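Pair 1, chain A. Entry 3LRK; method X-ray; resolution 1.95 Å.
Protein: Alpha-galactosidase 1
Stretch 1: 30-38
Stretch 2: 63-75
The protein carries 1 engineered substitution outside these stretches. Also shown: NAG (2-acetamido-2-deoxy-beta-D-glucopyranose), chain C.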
# COMPACT_ATOMS: atom_id res chain seq x y z
N PRO A 30 -23.59 14.67 -16.90
CA PRO A 30 -22.18 14.96 -17.15
C PRO A 30 -22.03 16.10 -18.16
O PRO A 30 -22.90 16.28 -19.01
CB PRO A 30 -21.65 13.64 -17.71
CG PRO A 30 -22.57 12.61 -17.16
CD PRO A 30 -23.91 13.28 -17.25
N GLN A 31 -20.96 16.89 -18.03
CA GLN A 31 -20.74 18.01 -18.95
C GLN A 31 -20.34 17.53 -20.34
O GLN A 31 -19.81 16.44 -20.49
CB GLN A 31 -19.71 19.02 -18.39
CG GLN A 31 -18.26 18.53 -18.33
CD GLN A 31 -17.92 17.79 -17.05
OE1 GLN A 31 -18.77 17.09 -16.47
NE2 GLN A 31 -16.67 17.94 -16.59
N MET A 32 -20.64 18.35 -21.34
CA MET A 32 -20.20 18.10 -22.71
C MET A 32 -19.59 19.37 -23.26
O MET A 32 -20.04 20.47 -22.94
CB MET A 32 -21.38 17.68 -23.60
CG MET A 32 -22.05 16.36 -23.24
SD MET A 32 -23.66 16.16 -24.05
CE MET A 32 -23.13 15.92 -25.75
N GLY A 33 -18.56 19.22 -24.09
CA GLY A 33 -17.91 20.37 -24.67
C GLY A 33 -16.66 20.03 -25.45
O GLY A 33 -16.58 18.99 -26.09
N TRP A 34 -15.68 20.92 -25.38
CA TRP A 34 -14.43 20.78 -26.12
C TRP A 34 -13.31 21.49 -25.36
O TRP A 34 -13.53 22.52 -24.71
CB TRP A 34 -14.61 21.39 -27.52
CG TRP A 34 -13.34 21.54 -28.34
CD1 TRP A 34 -12.79 20.60 -29.17
CD2 TRP A 34 -12.50 22.69 -28.43
NE1 TRP A 34 -11.65 21.10 -29.76
CE2 TRP A 34 -11.45 22.38 -29.33
CE3 TRP A 34 -12.54 23.97 -27.84
CZ2 TRP A 34 -10.44 23.29 -29.64
CZ3 TRP A 34 -11.52 24.88 -28.16
CH2 TRP A 34 -10.49 24.53 -29.05
N ASP A 35 -12.11 20.93 -25.46
CA ASP A 35 -10.91 21.50 -24.84
C ASP A 35 -9.82 21.53 -25.93
O ASP A 35 -9.67 20.57 -26.69
CB ASP A 35 -10.50 20.63 -23.63
CG ASP A 35 -9.29 21.17 -22.87
OD1 ASP A 35 -8.23 21.43 -23.50
OD2 ASP A 35 -9.39 21.30 -21.62
N ASN A 36 -9.07 22.63 -25.99
CA ASN A 36 -8.08 22.86 -27.05
C ASN A 36 -6.76 22.09 -26.92
O ASN A 36 -5.95 22.10 -27.85
CB ASN A 36 -7.77 24.35 -27.14
CG ASN A 36 -7.02 24.85 -25.91
OD1 ASN A 36 -5.78 24.77 -25.83
ND2 ASN A 36 -7.76 25.37 -24.96
N TRP A 37 -6.54 21.45 -25.78
CA TRP A 37 -5.22 20.91 -25.47
C TRP A 37 -4.70 19.86 -26.47
O TRP A 37 -3.64 20.06 -27.07
CB TRP A 37 -5.12 20.38 -24.03
CG TRP A 37 -3.70 20.02 -23.73
CD1 TRP A 37 -3.15 18.77 -23.70
CD2 TRP A 37 -2.63 20.94 -23.50
NE1 TRP A 37 -1.80 18.86 -23.43
CE2 TRP A 37 -1.45 20.18 -23.30
CE3 TRP A 37 -2.55 22.34 -23.41
CZ2 TRP A 37 -0.21 20.77 -23.04
CZ3 TRP A 37 -1.31 22.93 -23.14
CH2 TRP A 37 -0.16 22.14 -22.96
N ASN A 38 -5.43 18.75 -26.63
CA ASN A 38 -4.96 17.63 -27.45
C ASN A 38 -4.38 18.06 -28.79
O ASN A 38 -3.41 17.47 -29.27
CB ASN A 38 -6.05 16.57 -27.68
CG ASN A 38 -6.32 15.72 -26.43
OD1 ASN A 38 -5.53 15.71 -25.48
ND2 ASN A 38 -7.44 15.01 -26.44
N ASP A 63 -25.68 22.29 -30.32
CA ASP A 63 -27.07 22.00 -29.99
C ASP A 63 -27.35 20.53 -29.66
O ASP A 63 -28.48 20.17 -29.32
CB ASP A 63 -28.02 22.54 -31.07
CG ASP A 63 -28.06 24.05 -31.10
OD1 ASP A 63 -28.44 24.65 -30.07
OD2 ASP A 63 -27.72 24.65 -32.14
N MET A 64 -26.31 19.69 -29.74
CA MET A 64 -26.39 18.32 -29.22
C MET A 64 -26.01 18.28 -27.73
O MET A 64 -26.24 17.28 -27.05
CB MET A 64 -25.51 17.35 -30.01
CG MET A 64 -25.89 17.21 -31.48
SD MET A 64 -25.33 15.66 -32.23
CE MET A 64 -26.44 14.50 -31.43
N GLY A 65 -25.42 19.37 -27.25
CA GLY A 65 -25.11 19.50 -25.84
C GLY A 65 -23.66 19.85 -25.59
O GLY A 65 -23.30 20.17 -24.46
N TYR A 66 -22.83 19.81 -26.63
CA TYR A 66 -21.39 20.16 -26.51
C TYR A 66 -21.22 21.67 -26.37
O TYR A 66 -20.86 22.38 -27.33
CB TYR A 66 -20.59 19.65 -27.71
CG TYR A 66 -20.54 18.15 -27.90
CD1 TYR A 66 -19.61 17.35 -27.21
CD2 TYR A 66 -21.40 17.51 -28.80
CE1 TYR A 66 -19.55 15.95 -27.41
CE2 TYR A 66 -21.34 16.12 -29.00
CZ TYR A 66 -20.42 15.35 -28.31
OH TYR A 66 -20.38 13.99 -28.53
N LYS A 67 -21.46 22.16 -25.16
CA LYS A 67 -21.64 23.60 -24.94
C LYS A 67 -20.54 24.31 -24.17
O LYS A 67 -20.46 25.54 -24.21
CB LYS A 67 -23.01 23.87 -24.31
CG LYS A 67 -24.13 23.84 -25.35
CD LYS A 67 -25.50 24.09 -24.76
CE LYS A 67 -26.55 24.12 -25.85
NZ LYS A 67 -27.88 24.54 -25.30
N TYR A 68 -19.71 23.55 -23.47
CA TYR A 68 -18.56 24.12 -22.76
C TYR A 68 -17.35 24.21 -23.70
O TYR A 68 -16.86 23.19 -24.19
CB TYR A 68 -18.21 23.30 -21.51
CG TYR A 68 -19.17 23.51 -20.36
CD1 TYR A 68 -19.13 24.67 -19.59
CD2 TYR A 68 -20.11 22.53 -20.03
CE1 TYR A 68 -20.01 24.86 -18.53
CE2 TYR A 68 -21.00 22.71 -18.97
CZ TYR A 68 -20.94 23.88 -18.22
OH TYR A 68 -21.81 24.06 -17.18
N ILE A 69 -16.94 25.44 -23.98
CA ILE A 69 -15.69 25.73 -24.70
C ILE A 69 -14.61 25.98 -23.66
O ILE A 69 -14.58 27.04 -23.00
CB ILE A 69 -15.84 26.97 -25.64
CG1 ILE A 69 -16.98 26.75 -26.66
CG2 ILE A 69 -14.51 27.30 -26.35
CD1 ILE A 69 -16.82 25.50 -27.56
N ILE A 70 -13.75 24.98 -23.48
CA ILE A 70 -12.80 24.99 -22.37
C ILE A 70 -11.39 25.32 -22.84
O ILE A 70 -10.73 24.53 -23.50
CB ILE A 70 -12.79 23.65 -21.59
CG1 ILE A 70 -14.20 23.23 -21.17
CG2 ILE A 70 -11.86 23.76 -20.36
CD1 ILE A 70 -14.36 21.72 -20.95
N LEU A 71 -10.95 26.52 -22.47
CA LEU A 71 -9.60 26.99 -22.71
C LEU A 71 -8.71 26.36 -21.64
O LEU A 71 -8.99 26.50 -20.45
CB LEU A 71 -9.54 28.52 -22.61
CG LEU A 71 -8.16 29.20 -22.68
CD1 LEU A 71 -7.53 29.08 -24.06
CD2 LEU A 71 -8.26 30.65 -22.26
N ASP A 72 -7.66 25.67 -22.09
CA ASP A 72 -6.77 24.94 -21.19
C ASP A 72 -5.58 25.81 -20.75
O ASP A 72 -5.74 27.02 -20.56
CB ASP A 72 -6.34 23.62 -21.86
CG ASP A 72 -6.07 22.49 -20.86
OD1 ASP A 72 -7.02 21.77 -20.48
OD2 ASP A 72 -4.90 22.32 -20.47
N ASP A 73 -4.41 25.20 -20.59
CA ASP A 73 -3.20 25.83 -20.01
C ASP A 73 -2.62 26.93 -20.93
O ASP A 73 -3.09 27.12 -22.05
CB ASP A 73 -2.16 24.72 -19.77
CG ASP A 73 -1.18 25.02 -18.63
OD1 ASP A 73 -1.00 26.18 -18.18
OD2 ASP A 73 -0.57 24.04 -18.15
N CYS A 74 -1.59 27.63 -20.43
CA CYS A 74 -0.76 28.57 -21.23
C CYS A 74 -1.44 29.85 -21.70
O CYS A 74 -1.08 30.42 -22.75
CB CYS A 74 -0.13 27.86 -22.44
SG CYS A 74 0.17 26.11 -22.23
N TRP A 75 -2.40 30.34 -20.92
CA TRP A 75 -3.22 31.46 -21.35
C TRP A 75 -2.77 32.77 -20.69
O TRP A 75 -3.03 33.86 -21.22
CB TRP A 75 -4.71 31.17 -21.07
CG TRP A 75 -5.02 31.00 -19.61
CD1 TRP A 75 -5.10 29.82 -18.91
CD2 TRP A 75 -5.24 32.05 -18.66
NE1 TRP A 75 -5.38 30.08 -17.59
CE2 TRP A 75 -5.47 31.43 -17.40
CE3 TRP A 75 -5.29 33.45 -18.74
CZ2 TRP A 75 -5.73 32.16 -16.24
CZ3 TRP A 75 -5.55 34.18 -17.58
CH2 TRP A 75 -5.78 33.52 -16.34
C1 NAG C . -31.52 24.02 -32.53
C2 NAG C . -30.90 24.88 -33.64
C3 NAG C . -30.62 26.33 -33.20
C4 NAG C . -31.69 26.97 -32.31
C5 NAG C . -32.51 25.95 -31.49
C6 NAG C . -33.91 26.51 -31.24
C7 NAG C . -29.58 23.64 -35.26
C8 NAG C . -28.20 23.40 -35.79
N2 NAG C . -29.66 24.30 -34.11
O3 NAG C . -30.46 27.13 -34.36
O4 NAG C . -31.03 27.83 -31.40
O5 NAG C . -32.69 24.69 -32.11
O6 NAG C . -34.44 25.91 -30.08
O7 NAG C . -30.57 23.22 -35.86

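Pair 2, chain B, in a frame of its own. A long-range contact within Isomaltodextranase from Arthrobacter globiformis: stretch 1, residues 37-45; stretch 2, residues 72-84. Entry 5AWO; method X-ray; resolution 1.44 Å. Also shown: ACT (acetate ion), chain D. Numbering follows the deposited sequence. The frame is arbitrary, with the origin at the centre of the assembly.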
# COMPACT_ATOMS: atom_id res chain seq x y z
N GLY B 37 4.15 2.45 3.56
CA GLY B 37 3.88 1.39 4.50
C GLY B 37 4.71 1.49 5.78
O GLY B 37 5.72 2.20 5.84
N PRO B 38 4.31 0.77 6.80
CA PRO B 38 5.00 0.79 8.07
C PRO B 38 6.28 -0.06 8.11
O PRO B 38 6.44 -1.00 7.32
CB PRO B 38 3.98 0.18 9.02
CG PRO B 38 3.24 -0.80 8.18
CD PRO B 38 3.14 -0.14 6.84
N ARG B 39 7.13 0.23 9.07
CA ARG B 39 8.32 -0.53 9.36
C ARG B 39 7.98 -1.50 10.44
O ARG B 39 7.51 -1.11 11.51
CB ARG B 39 9.44 0.41 9.84
CG ARG B 39 9.83 1.43 8.82
CD ARG B 39 10.93 2.37 9.29
NE ARG B 39 10.97 3.55 8.44
CZ ARG B 39 11.72 4.64 8.63
NH1 ARG B 39 12.59 4.72 9.64
NH2 ARG B 39 11.58 5.66 7.80
N TYR B 40 8.29 -2.77 10.24
CA TYR B 40 8.02 -3.78 11.24
C TYR B 40 8.89 -5.01 11.12
O TYR B 40 9.64 -5.14 10.13
CB TYR B 40 6.53 -4.14 11.31
CG TYR B 40 5.89 -4.93 10.16
CD1 TYR B 40 5.50 -4.30 8.98
CD2 TYR B 40 5.62 -6.29 10.28
CE1 TYR B 40 4.83 -5.01 7.98
CE2 TYR B 40 4.97 -6.98 9.28
CZ TYR B 40 4.57 -6.34 8.14
OH TYR B 40 3.89 -7.05 7.16
N TRP B 41 8.80 -5.89 12.11
CA TRP B 41 9.39 -7.21 12.09
C TRP B 41 8.30 -8.23 12.21
O TRP B 41 7.28 -8.00 12.88
CB TRP B 41 10.34 -7.39 13.26
CG TRP B 41 10.96 -8.74 13.38
CD1 TRP B 41 12.07 -9.20 12.72
CD2 TRP B 41 10.52 -9.82 14.21
NE1 TRP B 41 12.33 -10.49 13.07
CE2 TRP B 41 11.40 -10.89 14.00
CE3 TRP B 41 9.46 -9.96 15.13
CZ2 TRP B 41 11.25 -12.12 14.66
CZ3 TRP B 41 9.33 -11.17 15.79
CH2 TRP B 41 10.23 -12.22 15.56
N ASN B 42 8.49 -9.35 11.54
CA ASN B 42 7.53 -10.45 11.56
C ASN B 42 8.20 -11.77 11.85
O ASN B 42 9.33 -11.99 11.43
CB ASN B 42 6.77 -10.48 10.22
CG ASN B 42 5.63 -11.50 10.19
OD1 ASN B 42 5.84 -12.69 10.07
ND2 ASN B 42 4.37 -11.00 10.25
N ILE B 43 7.50 -12.66 12.55
CA ILE B 43 8.00 -13.95 12.97
C ILE B 43 8.21 -14.96 11.83
O ILE B 43 8.64 -16.06 12.07
CB ILE B 43 7.06 -14.63 14.02
CG1 ILE B 43 5.72 -15.06 13.40
CG2 ILE B 43 6.86 -13.73 15.23
CD1 ILE B 43 4.90 -16.01 14.23
N TYR B 44 7.90 -14.59 10.58
CA TYR B 44 7.94 -15.55 9.47
C TYR B 44 9.32 -16.19 9.27
O TYR B 44 9.39 -17.33 8.87
CB TYR B 44 7.53 -14.83 8.20
CG TYR B 44 7.33 -15.65 6.96
CD1 TYR B 44 6.09 -16.23 6.68
CD2 TYR B 44 8.37 -15.81 6.00
CE1 TYR B 44 5.88 -16.96 5.52
CE2 TYR B 44 8.15 -16.51 4.84
CZ TYR B 44 6.92 -17.06 4.59
OH TYR B 44 6.73 -17.75 3.41
N GLY B 45 10.40 -15.47 9.57
CA GLY B 45 11.74 -16.03 9.42
C GLY B 45 12.00 -17.18 10.36
O GLY B 45 12.83 -18.03 10.07
N ASP B 72 15.19 1.65 17.09
CA ASP B 72 15.70 3.02 16.98
C ASP B 72 15.71 3.54 15.53
O ASP B 72 15.76 4.75 15.31
CB ASP B 72 17.10 3.15 17.60
CG ASP B 72 17.08 2.92 19.09
OD1 ASP B 72 16.18 3.48 19.75
OD2 ASP B 72 17.92 2.14 19.59
N PHE B 73 15.61 2.63 14.55
CA PHE B 73 15.48 2.97 13.15
C PHE B 73 14.04 2.89 12.67
O PHE B 73 13.77 2.93 11.49
CB PHE B 73 16.36 2.04 12.32
CG PHE B 73 17.82 2.29 12.55
CD1 PHE B 73 18.46 3.27 11.84
CD2 PHE B 73 18.52 1.56 13.49
CE1 PHE B 73 19.80 3.53 12.07
CE2 PHE B 73 19.87 1.81 13.71
CZ PHE B 73 20.50 2.80 12.99
N GLY B 74 13.10 2.83 13.60
CA GLY B 74 11.69 2.92 13.28
C GLY B 74 11.00 1.59 13.14
O GLY B 74 9.78 1.56 12.94
N TYR B 75 11.72 0.47 13.25
CA TYR B 75 11.09 -0.85 13.12
C TYR B 75 10.56 -1.18 14.52
O TYR B 75 11.15 -1.97 15.24
CB TYR B 75 12.08 -1.92 12.63
CG TYR B 75 12.65 -1.64 11.26
CD1 TYR B 75 13.79 -0.88 11.10
CD2 TYR B 75 12.07 -2.19 10.12
CE1 TYR B 75 14.33 -0.64 9.86
CE2 TYR B 75 12.60 -1.94 8.86
CZ TYR B 75 13.73 -1.20 8.74
OH TYR B 75 14.25 -0.99 7.50
N ASP B 76 9.43 -0.56 14.86
CA ASP B 76 8.98 -0.62 16.26
C ASP B 76 7.71 -1.39 16.45
O ASP B 76 7.16 -1.36 17.53
CB ASP B 76 8.88 0.77 16.87
CG ASP B 76 8.00 1.68 16.11
OD1 ASP B 76 7.20 1.20 15.30
OD2 ASP B 76 8.11 2.92 16.30
N ILE B 77 7.24 -2.07 15.41
CA ILE B 77 6.17 -3.07 15.53
C ILE B 77 6.75 -4.48 15.43
O ILE B 77 7.49 -4.76 14.49
CB ILE B 77 5.13 -2.87 14.41
CG1 ILE B 77 4.40 -1.53 14.54
CG2 ILE B 77 4.16 -4.05 14.36
CD1 ILE B 77 3.63 -1.13 13.30
N ALA B 78 6.45 -5.35 16.40
CA ALA B 78 6.76 -6.77 16.35
C ALA B 78 5.47 -7.49 16.04
O ALA B 78 4.49 -7.40 16.81
CB ALA B 78 7.34 -7.26 17.66
N CYS B 79 5.42 -8.15 14.89
CA CYS B 79 4.18 -8.70 14.35
C CYS B 79 4.19 -10.21 14.32
O CYS B 79 5.15 -10.84 13.85
CB CYS B 79 3.98 -8.19 12.93
SG CYS B 79 2.36 -8.52 12.15
N THR B 80 3.13 -10.83 14.83
CA THR B 80 2.97 -12.26 14.71
C THR B 80 2.58 -12.64 13.28
O THR B 80 2.43 -11.81 12.39
CB THR B 80 1.94 -12.77 15.75
OG1 THR B 80 0.65 -12.22 15.46
CG2 THR B 80 2.34 -12.37 17.16
N ASP B 81 2.45 -13.95 13.08
CA ASP B 81 2.08 -14.49 11.78
C ASP B 81 1.18 -15.71 11.95
O ASP B 81 0.40 -15.77 12.92
CB ASP B 81 3.33 -14.75 10.92
CG ASP B 81 3.03 -14.68 9.43
OD1 ASP B 81 2.69 -13.59 8.93
OD2 ASP B 81 3.09 -15.78 8.81
N GLY B 82 1.18 -16.63 11.00
CA GLY B 82 0.32 -17.78 11.00
C GLY B 82 0.77 -18.89 11.93
O GLY B 82 1.36 -18.61 12.97
N TRP B 83 0.44 -20.12 11.56
CA TRP B 83 0.61 -21.27 12.42
C TRP B 83 -0.19 -21.04 13.71
O TRP B 83 0.33 -21.24 14.80
CB TRP B 83 2.10 -21.58 12.69
CG TRP B 83 2.78 -21.98 11.43
CD1 TRP B 83 2.97 -23.25 10.98
CD2 TRP B 83 3.34 -21.12 10.44
NE1 TRP B 83 3.63 -23.24 9.77
CE2 TRP B 83 3.86 -21.94 9.42
CE3 TRP B 83 3.45 -19.73 10.31
CZ2 TRP B 83 4.46 -21.42 8.27
CZ3 TRP B 83 4.06 -19.21 9.14
CH2 TRP B 83 4.56 -20.06 8.16
N ILE B 84 -1.45 -20.62 13.54
CA ILE B 84 -2.35 -20.28 14.66
C ILE B 84 -3.45 -21.28 14.95
O ILE B 84 -4.31 -21.02 15.82
CB ILE B 84 -2.88 -18.81 14.61
CG1 ILE B 84 -3.52 -18.42 13.26
CG2 ILE B 84 -1.76 -17.84 14.95
CD1 ILE B 84 -4.67 -19.28 12.81
C ACT D . -2.98 -21.05 9.84
O ACT D . -3.13 -22.17 9.34
OXT ACT D . -2.43 -20.94 10.92
CH3 ACT D . -3.41 -19.84 9.08
O HOH W 1 6.40 1.06 12.72

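In both pairs a short strand that runs into a helix lies parallel to a second strand, and the backbone of 14 central residues superposes with an RMSD of 0.5 Å. The strand axes approach to 4.8 Å in pair 1 and 4.7 Å in pair 2, crossing at -21° and -33°. The common frame is a backbone ladder centred on a tryptophan. W34(A) N donates to Y68(A) O (2.8 Å) and W34(A) O accepts from I70(A) N (2.8 Å); W41(B) N and O repeat this with I77(B) O (2.9 Å) and C79(B) N (2.7 Å).

The tryptophans, both t, match closely. Beside each, on the same face of the sheet, sits a modest aliphatic group: I69(A) CG2 lies 4.1 Å from W34(A) CE3, and A78(B) CB 4.3 Å from W41(B) CE3.

The preceding position is where the pairs part. At G33(A) an ideal CB would fall 2.0 Å from Y68(A) O, so the close backbone leaves no room for a side chain. Its match Y40(B) has a CA displaced by 1.1 Å and packs CB 3.6 Å from I77(B) CB and CD2 3.6 Å from C79(B) CB. The ladder changes with it: M32(A) O accepts from K67(A) N and Y68(A) N, both at 3.1 Å, whereas R39(B) O stands 4.0 Å from I77(B) N, and a water lies 2.7 Å from both R39(B) O and D76(B) OD1.

M32(A) and R39(B) reach the matched tyrosines by different chemistry. M32(A) CE sits over the Y66(A) ring, 3.6 Å from its centroid; R39(B) lays CG over the Y75(B) ring and sends NH1 on to F73(B) O at 2.8 Å. Beside both chains the turn carries glycine. A CB on G65(A) would come 2.9 Å from M32(A) SD, one on G74(B) 2.8 Å from R39(B) NH1, and the backbone angles alone call for glycine.

D35(A) and N42(B), both t, cap the coming helix: D35(A) OD1 accepts from W37(A) N and N42(B) OD1 from Y44(B) N, each at 2.8 Å. D35(A) OD2 lies 2.7 Å from D72(A) OD1 and 3.7 Å from I70(A) CG2; N42(B) ND2 makes a weak 3.4 Å bond to D81(B) OD1 and lies 3.7 Å from C79(B) SG.

N36(A) and I43(B), both p, fill one slot, I43(B) packing CG1 3.5 Å from D81(B) CB. Next, W37(A) CZ3 reaches C74(A) SG at 3.6 Å, Y44(B) CE1 W83(B) CH2 at 4.3 Å. Tryptophan, its backbone bonds, turn glycine and cap are shared; the filling differs.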